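Local coordinates for protein D-3-phosphoglycerate dehydrogenase (Sulfolobus tokodaii, PDB 2EKL) that binds NAD and, as a member of the D-isomer specific 2-hydroxyacid dehydrogenase family, probably oxidises D-3-phosphoglycerate in the pathway to serine, at residues A[113-117]-A[118-122]; A[125-129]-A[130-134]; A[241-244]-A[245-249]. All blocks are in the same frame, centred on the assembly; numbering follows the deposited sequence.

Interaction 1. Residues A[113-117]-A[118-122]; sequences MIAAA and RKMYT
Ala115 and Met120 meet at the sharp turn between helix 102-118 and helix 120-128. Lys119 leaves helical geometry with phi 49° and forms a Schellman motif. It is also the N-cap of the second helix. Arg118 N donates to Ile114 O at 2.9 Å. Met120 N reaches back to Ala115 O at 3.1 Å, lying in the carbonyl plane on a lone pair. Water 1 donates to the same Ala115 O and accepts from Tyr121 N, so it bridges the two helices.

Met120 folds back over the end of the first helix. Its CB touches Ala115 CB at 4.1 Å, and its SD lies 3.8 Å from Ala115 CA. The SD also meets Ile114 CG2 at 4.1 Å; the two side chains run side by side and point the same way. Arg118 starts against Ile114, its CG 3.5 Å from Ile114 O. Bends at chi2 (-70°) and chi3 (-78°) then carry the guanidinium away to Ser104 O and Ile284 O of the second subunit.

Leu112 of that subunit packs on Met120. Within the chain, Ala117 rests on Ile227 of strand 226-230, and Ala116 rests on Ala253 and Ala255 of strand 251-256.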
ATOM      1  N   MET A 113      -5.053   3.006   0.879  1.00 12.22           N
ATOM      2  CA  MET A 113      -4.996   3.775   2.121  1.00 12.64           C
ATOM      3  C   MET A 113      -3.607   4.387   2.319  1.00 12.60           C
ATOM      4  O   MET A 113      -3.475   5.572   2.631  1.00 13.58           O
ATOM      5  CB  MET A 113      -5.341   2.877   3.313  1.00 14.24           C
ATOM      6  CG  MET A 113      -5.196   3.572   4.664  1.00 13.25           C
ATOM      7  SD  MET A 113      -5.649   2.502   6.057  1.00 14.54           S
ATOM      8  CE  MET A 113      -4.287   1.339   6.058  1.00 16.01           C
ATOM      9  N   ILE A 114      -2.572   3.578   2.131  1.00 10.24           N
ATOM     10  CA  ILE A 114      -1.207   4.058   2.308  1.00 12.16           C
ATOM     11  C   ILE A 114      -0.820   5.032   1.199  1.00 11.39           C
ATOM     12  O   ILE A 114      -0.183   6.048   1.462  1.00 12.24           O
ATOM     13  CB  ILE A 114      -0.209   2.881   2.343  1.00  9.60           C
ATOM     14  CG1 ILE A 114      -0.529   1.981   3.543  1.00 12.67           C
ATOM     15  CG2 ILE A 114       1.218   3.403   2.462  1.00 12.04           C
ATOM     16  CD1 ILE A 114       0.213   0.647   3.536  1.00 12.46           C
ATOM     17  N   ALA A 115      -1.209   4.729  -0.035  1.00 12.06           N
ATOM     18  CA  ALA A 115      -0.881   5.614  -1.155  1.00 13.23           C
ATOM     19  C   ALA A 115      -1.501   6.990  -0.934  1.00 14.81           C
ATOM     20  O   ALA A 115      -0.875   8.013  -1.219  1.00 16.11           O
ATOM     21  CB  ALA A 115      -1.376   5.016  -2.466  1.00 14.75           C
ATOM     22  N   ALA A 116      -2.722   7.012  -0.410  1.00 14.15           N
ATOM     23  CA  ALA A 116      -3.424   8.272  -0.144  1.00 15.15           C
ATOM     24  C   ALA A 116      -2.767   9.038   1.002  1.00 16.19           C
ATOM     25  O   ALA A 116      -2.552  10.249   0.922  1.00 15.26           O
ATOM     26  CB  ALA A 116      -4.886   7.989   0.198  1.00 16.21           C
ATOM     27  N   ALA A 117      -2.464   8.323   2.077  1.00 14.87           N
ATOM     28  CA  ALA A 117      -1.840   8.926   3.243  1.00 14.74           C
ATOM     29  C   ALA A 117      -0.455   9.487   2.942  1.00 14.19           C
ATOM     30  O   ALA A 117      -0.053  10.501   3.516  1.00 15.17           O
ATOM     31  CB  ALA A 117      -1.740   7.890   4.365  1.00 13.83           C
ATOM     32  N   ARG A 118       0.259   8.856   2.018  1.00 14.39           N
ATOM     33  CA  ARG A 118       1.623   9.272   1.725  1.00 14.61           C
ATOM     34  C   ARG A 118       1.869   9.923   0.373  1.00 15.27           C
ATOM     35  O   ARG A 118       3.022  10.148   0.001  1.00 16.14           O
ATOM     36  CB  ARG A 118       2.543   8.059   1.892  1.00 14.64           C
ATOM     37  CG  ARG A 118       2.489   7.489   3.302  1.00 11.92           C
ATOM     38  CD  ARG A 118       3.146   8.450   4.285  1.00 12.22           C
ATOM     39  NE  ARG A 118       4.605   8.365   4.220  1.00 12.10           N
ATOM     40  CZ  ARG A 118       5.326   7.425   4.826  1.00 13.05           C
ATOM     41  NH1 ARG A 118       4.726   6.484   5.552  1.00 13.73           N
ATOM     42  NH2 ARG A 118       6.649   7.425   4.707  1.00 12.38           N
ATOM     43  N   LYS A 119       0.796  10.229  -0.349  1.00 15.03           N
ATOM     44  CA  LYS A 119       0.907  10.855  -1.666  1.00 17.63           C
ATOM     45  C   LYS A 119       1.908  10.091  -2.513  1.00 16.47           C
ATOM     46  O   LYS A 119       2.770  10.680  -3.166  1.00 17.44           O
ATOM     47  CB  LYS A 119       1.352  12.313  -1.517  1.00 18.65           C
ATOM     48  CG  LYS A 119       0.407  13.123  -0.655  1.00 21.37           C
ATOM     49  CD  LYS A 119       0.916  14.529  -0.412  1.00 25.29           C
ATOM     50  CE  LYS A 119      -0.004  15.273   0.538  1.00 27.07           C
ATOM     51  NZ  LYS A 119       0.508  16.637   0.852  1.00 27.72           N
ATOM     52  N   MET A 120       1.793   8.768  -2.503  1.00 15.40           N
ATOM     53  CA  MET A 120       2.715   7.939  -3.266  1.00 15.10           C
ATOM     54  C   MET A 120       2.667   8.201  -4.766  1.00 15.07           C
ATOM     55  O   MET A 120       3.700   8.178  -5.430  1.00 16.64           O
ATOM     56  CB  MET A 120       2.451   6.456  -2.983  1.00 15.03           C
ATOM     57  CG  MET A 120       2.879   6.031  -1.589  1.00 17.21           C
ATOM     58  SD  MET A 120       2.645   4.271  -1.264  1.00 17.40           S
ATOM     59  CE  MET A 120       3.957   3.578  -2.209  1.00 17.55           C
ATOM     60  N   TYR A 121       1.477   8.445  -5.303  1.00 15.59           N
ATOM     61  CA  TYR A 121       1.357   8.691  -6.735  1.00 17.53           C
ATOM     62  C   TYR A 121       2.176   9.905  -7.146  1.00 16.31           C
ATOM     63  O   TYR A 121       2.932   9.860  -8.113  1.00 17.56           O
ATOM     64  CB  TYR A 121      -0.101   8.918  -7.130  1.00 19.99           C
ATOM     65  CG  TYR A 121      -0.256   9.216  -8.604  1.00 21.84           C
ATOM     66  CD1 TYR A 121       0.091   8.268  -9.564  1.00 24.32           C
ATOM     67  CD2 TYR A 121      -0.714  10.458  -9.038  1.00 25.51           C
ATOM     68  CE1 TYR A 121      -0.013   8.551 -10.928  1.00 26.89           C
ATOM     69  CE2 TYR A 121      -0.823  10.751 -10.398  1.00 26.05           C
ATOM     70  CZ  TYR A 121      -0.473   9.796 -11.332  1.00 26.82           C
ATOM     71  OH  TYR A 121      -0.594  10.083 -12.674  1.00 27.89           O
ATOM     72  N   THR A 122       2.011  10.993  -6.408  1.00 17.85           N
ATOM     73  CA  THR A 122       2.728  12.223  -6.701  1.00 18.40           C
ATOM     74  C   THR A 122       4.235  11.976  -6.679  1.00 18.28           C
ATOM     75  O   THR A 122       4.962  12.423  -7.570  1.00 17.63           O
ATOM     76  CB  THR A 122       2.369  13.318  -5.682  1.00 20.57           C
ATOM     77  OG1 THR A 122       0.954  13.552  -5.713  1.00 20.89           O
ATOM     78  CG2 THR A 122       3.103  14.614  -6.009  1.00 20.73           C
TER
HETATM   79  O   HOH W   1      -1.107   8.572  -3.993  1.00 18.20           O

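Interaction 2. Residues A[125-129]-A[130-134]; sequences ALAKS and GIFKK
Leu126 and Ile131 face each other across a Schellman motif that ends helix 120-128. Gly130 is the residue that breaks the helix, with phi 83°. A CB here would collide with the carbonyl O of Ser129, so the position suits glycine.

The backbone bonds come first. Ile131 N donates to Leu126 O at 3.0 Å, with the donor above the carbonyl plane. Gly130 N donates to Ala127 O at 2.8 Å, and its donor stands farther out, 59° above the plane. Beyond the motif, Phe132 is the centre of an inverse gamma turn. Its bond, Lys133 N to Ile131 O, is weak.

Two polar groups bond to the second subunit. Lys128 NZ donates to Leu273 O and Val278 O there, and the backbone Lys133 O accepts from Thr282 OG1. The helix end is thus tied to the dimer partner.

Apolar contacts cover the turn. Leu126 CD2 meets Ile131 CG2 at 4.0 Å, the two side chains lying at a slant to each other. Ala127 CB sits over one face of the Phe132 ring, 4.1 Å from CZ. Phe132 CE1 also comes 3.5 Å from Ala127 O. Thr282 of the second subunit packs on Ala127 as well, and Glu262 of that subunit packs on Phe132.

Ser129 joins the polar and apolar sets. Its chi1 of 72° places OG between the backbone N and the carbonyl carbon, so that it turns back on the last helical turn. Leu126 O therefore accepts from both Ile131 N and Ser129 OG. The hydroxyl bond is 2.6 Å from Ser129 OG to Leu126 O, and the same OG touches Ile131 CG1 at 3.4 Å.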
ATOM      1  N   ALA A 125       5.392   9.754  -9.648  1.00 16.39           N
ATOM      2  CA  ALA A 125       5.371  10.503 -10.902  1.00 18.25           C
ATOM      3  C   ALA A 125       6.617  11.381 -10.961  1.00 19.05           C
ATOM      4  O   ALA A 125       7.280  11.476 -11.998  1.00 17.93           O
ATOM      5  CB  ALA A 125       4.118  11.361 -10.984  1.00 17.55           C
ATOM      6  N   LEU A 126       6.932  12.025  -9.843  1.00 19.04           N
ATOM      7  CA  LEU A 126       8.110  12.874  -9.771  1.00 19.21           C
ATOM      8  C   LEU A 126       9.362  12.055 -10.062  1.00 19.51           C
ATOM      9  O   LEU A 126      10.183  12.440 -10.889  1.00 18.17           O
ATOM     10  CB  LEU A 126       8.215  13.518  -8.388  1.00 20.73           C
ATOM     11  CG  LEU A 126       7.279  14.709  -8.168  1.00 20.21           C
ATOM     12  CD1 LEU A 126       7.159  15.028  -6.691  1.00 23.59           C
ATOM     13  CD2 LEU A 126       7.821  15.908  -8.939  1.00 21.98           C
ATOM     14  N   ALA A 127       9.497  10.914  -9.390  1.00 17.81           N
ATOM     15  CA  ALA A 127      10.656  10.048  -9.586  1.00 18.51           C
ATOM     16  C   ALA A 127      10.856   9.662 -11.053  1.00 19.26           C
ATOM     17  O   ALA A 127      11.958   9.794 -11.594  1.00 17.57           O
ATOM     18  CB  ALA A 127      10.520   8.787  -8.725  1.00 17.71           C
ATOM     19  N   LYS A 128       9.794   9.182 -11.693  1.00 17.15           N
ATOM     20  CA  LYS A 128       9.884   8.772 -13.089  1.00 17.95           C
ATOM     21  C   LYS A 128      10.323   9.923 -13.995  1.00 20.23           C
ATOM     22  O   LYS A 128      10.916   9.695 -15.052  1.00 20.96           O
ATOM     23  CB  LYS A 128       8.543   8.207 -13.560  1.00 18.40           C
ATOM     24  CG  LYS A 128       8.212   6.829 -12.979  1.00 17.31           C
ATOM     25  CD  LYS A 128       9.119   5.752 -13.560  1.00 18.53           C
ATOM     26  CE  LYS A 128       8.730   4.366 -13.048  1.00 18.30           C
ATOM     27  NZ  LYS A 128       9.487   3.277 -13.729  1.00 18.25           N
ATOM     28  N   SER A 129      10.045  11.152 -13.575  1.00 20.75           N
ATOM     29  CA  SER A 129      10.431  12.326 -14.361  1.00 23.29           C
ATOM     30  C   SER A 129      11.858  12.761 -14.033  1.00 24.09           C
ATOM     31  O   SER A 129      12.368  13.734 -14.598  1.00 23.98           O
ATOM     32  CB  SER A 129       9.468  13.486 -14.098  1.00 24.99           C
ATOM     33  OG  SER A 129       9.669  14.042 -12.811  1.00 26.95           O
ATOM     34  N   GLY A 130      12.500  12.044 -13.116  1.00 20.68           N
ATOM     35  CA  GLY A 130      13.863  12.377 -12.743  1.00 23.38           C
ATOM     36  C   GLY A 130      13.967  13.485 -11.714  1.00 22.78           C
ATOM     37  O   GLY A 130      15.038  14.065 -11.520  1.00 24.38           O
ATOM     38  N   ILE A 131      12.854  13.781 -11.049  1.00 22.69           N
ATOM     39  CA  ILE A 131      12.821  14.821 -10.029  1.00 22.42           C
ATOM     40  C   ILE A 131      12.608  14.151  -8.677  1.00 22.24           C
ATOM     41  O   ILE A 131      11.485  13.792  -8.324  1.00 22.60           O
ATOM     42  CB  ILE A 131      11.667  15.815 -10.285  1.00 23.55           C
ATOM     43  CG1 ILE A 131      11.825  16.445 -11.674  1.00 24.79           C
ATOM     44  CG2 ILE A 131      11.648  16.887  -9.207  1.00 23.70           C
ATOM     45  CD1 ILE A 131      13.121  17.218 -11.870  1.00 27.79           C
ATOM     46  N   PHE A 132      13.688  13.979  -7.922  1.00 21.61           N
ATOM     47  CA  PHE A 132      13.586  13.330  -6.624  1.00 21.42           C
ATOM     48  C   PHE A 132      13.369  14.297  -5.476  1.00 21.97           C
ATOM     49  O   PHE A 132      14.228  14.480  -4.611  1.00 22.98           O
ATOM     50  CB  PHE A 132      14.815  12.454  -6.384  1.00 21.66           C
ATOM     51  CG  PHE A 132      14.752  11.138  -7.106  1.00 21.62           C
ATOM     52  CD1 PHE A 132      14.548  11.095  -8.483  1.00 22.03           C
ATOM     53  CD2 PHE A 132      14.867   9.942  -6.409  1.00 20.90           C
ATOM     54  CE1 PHE A 132      14.458   9.881  -9.153  1.00 22.63           C
ATOM     55  CE2 PHE A 132      14.779   8.721  -7.069  1.00 19.43           C
ATOM     56  CZ  PHE A 132      14.573   8.690  -8.443  1.00 22.55           C
ATOM     57  N   LYS A 133      12.196  14.917  -5.489  1.00 23.16           N
ATOM     58  CA  LYS A 133      11.794  15.865  -4.464  1.00 24.95           C
ATOM     59  C   LYS A 133      10.924  15.141  -3.446  1.00 24.83           C
ATOM     60  O   LYS A 133       9.968  14.460  -3.814  1.00 25.19           O
ATOM     61  CB  LYS A 133      11.001  17.006  -5.096  1.00 27.29           C
ATOM     62  CG  LYS A 133      10.416  17.988  -4.098  1.00 30.67           C
ATOM     63  CD  LYS A 133       9.831  19.199  -4.804  1.00 33.70           C
ATOM     64  CE  LYS A 133       8.723  18.816  -5.765  1.00 36.18           C
ATOM     65  NZ  LYS A 133       8.232  20.001  -6.526  1.00 38.30           N
ATOM     66  N   LYS A 134      11.258  15.288  -2.169  1.00 24.62           N
ATOM     67  CA  LYS A 134      10.496  14.643  -1.105  1.00 25.38           C
ATOM     68  C   LYS A 134       9.120  15.281  -0.922  1.00 23.87           C
ATOM     69  O   LYS A 134       8.946  16.480  -1.132  1.00 24.35           O
ATOM     70  CB  LYS A 134      11.269  14.716   0.212  1.00 26.35           C
ATOM     71  CG  LYS A 134      12.594  13.961   0.208  1.00 29.01           C
ATOM     72  CD  LYS A 134      13.281  14.064   1.563  1.00 31.05           C
ATOM     73  CE  LYS A 134      14.581  13.273   1.598  1.00 32.20           C
ATOM     74  NZ  LYS A 134      15.296  13.443   2.895  1.00 33.09           N
TER

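Interaction 3. Residues A[241-244]-A[245-249]; sequences ALLD and YIKKG
The Tyr245 ring takes Ala241 O at its edge, in the ring plane, with Tyr245 CD2 3.1 Å from that oxygen. Over one face comes Lys248 NZ, 3.7 Å above the plane of the Tyr245 ring and shifted toward its rim. The ring of Phe219 also meets the tyrosine, their planes only about 10° apart, and Tyr245 OH bonds Glu220.

The Asp244 carboxylate is the other flat group. CG lies anti to the backbone N (chi1 -172°), which swings the group along the helix toward Lys248. The extended lysine crosses it, and its CE comes close to OD1. Asp244 OD2 and Lys248 NZ form a long salt bridge of 3.8 Å. Water 2 fills in between them, donating to OD2 and accepting from NZ. OD2 has another partner in Tyr216 OH. With an alanine in place of Asp244, Lys248 would probably lose its charge mate and Tyr216 OH a bonding partner.

Asp244 and Tyr245 lie on helix 239-247, the crossover helix of a beta-alpha-beta unit between strands 226-230 and 251-256 in the Rossmann-type domain. Successive backbone bonds hold it, such as Tyr245 N to Ala241 O and Lys247 N to Leu243 O, both 2.9 Å.

On the buried side, Leu242 CG meets Ile246 CD1 at 3.9 Å. Leu243 CD1 lies against Lys247 CD at 3.8 Å, while Lys247 NZ pairs with Glu271. Gly249 closes the helix in a Schellman motif, its N bonding Ile246 O at 3.0 Å.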
ATOM      1  N   ALA A 241     -21.203  15.676  -2.592  1.00 17.96           N
ATOM      2  CA  ALA A 241     -20.912  16.083  -1.223  1.00 17.61           C
ATOM      3  C   ALA A 241     -19.408  15.908  -1.002  1.00 16.56           C
ATOM      4  O   ALA A 241     -18.761  16.740  -0.369  1.00 17.33           O
ATOM      5  CB  ALA A 241     -21.698  15.218  -0.235  1.00 17.30           C
ATOM      6  N   LEU A 242     -18.856  14.820  -1.536  1.00 16.88           N
ATOM      7  CA  LEU A 242     -17.428  14.544  -1.401  1.00 17.46           C
ATOM      8  C   LEU A 242     -16.597  15.682  -1.983  1.00 16.93           C
ATOM      9  O   LEU A 242     -15.682  16.189  -1.340  1.00 16.66           O
ATOM     10  CB  LEU A 242     -17.067  13.237  -2.118  1.00 18.94           C
ATOM     11  CG  LEU A 242     -15.577  12.880  -2.167  1.00 18.56           C
ATOM     12  CD1 LEU A 242     -15.046  12.619  -0.759  1.00 19.72           C
ATOM     13  CD2 LEU A 242     -15.392  11.649  -3.050  1.00 20.11           C
ATOM     14  N   LEU A 243     -16.912  16.082  -3.210  1.00 17.47           N
ATOM     15  CA  LEU A 243     -16.178  17.162  -3.858  1.00 18.93           C
ATOM     16  C   LEU A 243     -16.268  18.429  -3.013  1.00 19.01           C
ATOM     17  O   LEU A 243     -15.291  19.160  -2.854  1.00 19.78           O
ATOM     18  CB  LEU A 243     -16.749  17.416  -5.259  1.00 19.53           C
ATOM     19  CG  LEU A 243     -16.128  18.565  -6.064  1.00 20.83           C
ATOM     20  CD1 LEU A 243     -14.639  18.329  -6.262  1.00 21.19           C
ATOM     21  CD2 LEU A 243     -16.830  18.668  -7.407  1.00 20.94           C
ATOM     22  N   ASP A 244     -17.452  18.676  -2.464  1.00 20.97           N
ATOM     23  CA  ASP A 244     -17.698  19.840  -1.623  1.00 21.19           C
ATOM     24  C   ASP A 244     -16.738  19.838  -0.436  1.00 21.65           C
ATOM     25  O   ASP A 244     -16.052  20.829  -0.167  1.00 19.73           O
ATOM     26  CB  ASP A 244     -19.151  19.809  -1.132  1.00 24.46           C
ATOM     27  CG  ASP A 244     -19.561  21.079  -0.409  1.00 27.26           C
ATOM     28  OD1 ASP A 244     -18.713  21.982  -0.244  1.00 28.92           O
ATOM     29  OD2 ASP A 244     -20.741  21.172  -0.005  1.00 28.18           O
ATOM     30  N   TYR A 245     -16.683  18.713   0.270  1.00 19.87           N
ATOM     31  CA  TYR A 245     -15.821  18.596   1.436  1.00 19.02           C
ATOM     32  C   TYR A 245     -14.329  18.516   1.130  1.00 18.85           C
ATOM     33  O   TYR A 245     -13.504  18.809   1.995  1.00 19.51           O
ATOM     34  CB  TYR A 245     -16.282  17.415   2.292  1.00 18.53           C
ATOM     35  CG  TYR A 245     -17.487  17.769   3.130  1.00 19.38           C
ATOM     36  CD1 TYR A 245     -17.337  18.376   4.380  1.00 21.72           C
ATOM     37  CD2 TYR A 245     -18.779  17.559   2.653  1.00 21.17           C
ATOM     38  CE1 TYR A 245     -18.448  18.768   5.130  1.00 22.18           C
ATOM     39  CE2 TYR A 245     -19.899  17.949   3.396  1.00 23.86           C
ATOM     40  CZ  TYR A 245     -19.721  18.551   4.632  1.00 23.58           C
ATOM     41  OH  TYR A 245     -20.817  18.931   5.370  1.00 25.58           O
ATOM     42  N   ILE A 246     -13.976  18.117  -0.086  1.00 18.88           N
ATOM     43  CA  ILE A 246     -12.568  18.076  -0.465  1.00 20.30           C
ATOM     44  C   ILE A 246     -12.138  19.521  -0.732  1.00 21.38           C
ATOM     45  O   ILE A 246     -11.071  19.961  -0.294  1.00 20.76           O
ATOM     46  CB  ILE A 246     -12.342  17.219  -1.733  1.00 19.68           C
ATOM     47  CG1 ILE A 246     -12.440  15.732  -1.372  1.00 18.92           C
ATOM     48  CG2 ILE A 246     -10.978  17.523  -2.345  1.00 21.86           C
ATOM     49  CD1 ILE A 246     -12.225  14.793  -2.545  1.00 18.45           C
ATOM     50  N   LYS A 247     -12.987  20.267  -1.431  1.00 22.97           N
ATOM     51  CA  LYS A 247     -12.685  21.659  -1.736  1.00 24.14           C
ATOM     52  C   LYS A 247     -12.644  22.525  -0.479  1.00 25.81           C
ATOM     53  O   LYS A 247     -11.903  23.505  -0.427  1.00 25.82           O
ATOM     54  CB  LYS A 247     -13.698  22.205  -2.747  1.00 24.49           C
ATOM     55  CG  LYS A 247     -13.556  21.548  -4.115  1.00 24.92           C
ATOM     56  CD  LYS A 247     -14.645  21.970  -5.086  1.00 28.09           C
ATOM     57  CE  LYS A 247     -14.522  23.432  -5.471  1.00 29.67           C
ATOM     58  NZ  LYS A 247     -15.469  23.775  -6.571  1.00 31.08           N
ATOM     59  N   LYS A 248     -13.432  22.158   0.530  1.00 26.04           N
ATOM     60  CA  LYS A 248     -13.454  22.893   1.794  1.00 27.52           C
ATOM     61  C   LYS A 248     -12.147  22.642   2.544  1.00 26.97           C
ATOM     62  O   LYS A 248     -11.781  23.397   3.447  1.00 27.77           O
ATOM     63  CB  LYS A 248     -14.620  22.434   2.676  1.00 28.49           C
ATOM     64  CG  LYS A 248     -15.998  22.809   2.172  1.00 33.70           C
ATOM     65  CD  LYS A 248     -17.070  22.258   3.098  1.00 35.29           C
ATOM     66  CE  LYS A 248     -18.459  22.666   2.644  1.00 39.50           C
ATOM     67  NZ  LYS A 248     -19.521  22.055   3.487  1.00 40.02           N
ATOM     68  N   GLY A 249     -11.458  21.569   2.169  1.00 24.95           N
ATOM     69  CA  GLY A 249     -10.202  21.228   2.812  1.00 24.79           C
ATOM     70  C   GLY A 249     -10.361  20.254   3.968  1.00 23.72           C
ATOM     71  O   GLY A 249      -9.387  19.937   4.657  1.00 23.14           O
TER
HETATM   72  O   HOH W   2     -21.810  22.107   2.420  1.00 43.99           O

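Overall arrangement
All three contacts belong to the NAD-binding region, and each includes a helix end with a Schellman motif. Interactions 1 and 2 share helix 120-128, one at its start and one at its end, with centres about 14 Å apart. Both touch the second subunit, so this helix is part of the dimer interface. Interaction 3 is touched by no other chain. Its centre lies about 19 Å from that of interaction 1 and about 28 Å from that of interaction 2. Strand 251-256 links interactions 1 and 3, since side chains of both pack on it. Interaction 1 comes nearest the cofactor site: the side chains of Ala116 and Thr231, an NAD-binding residue, are about 11 Å apart.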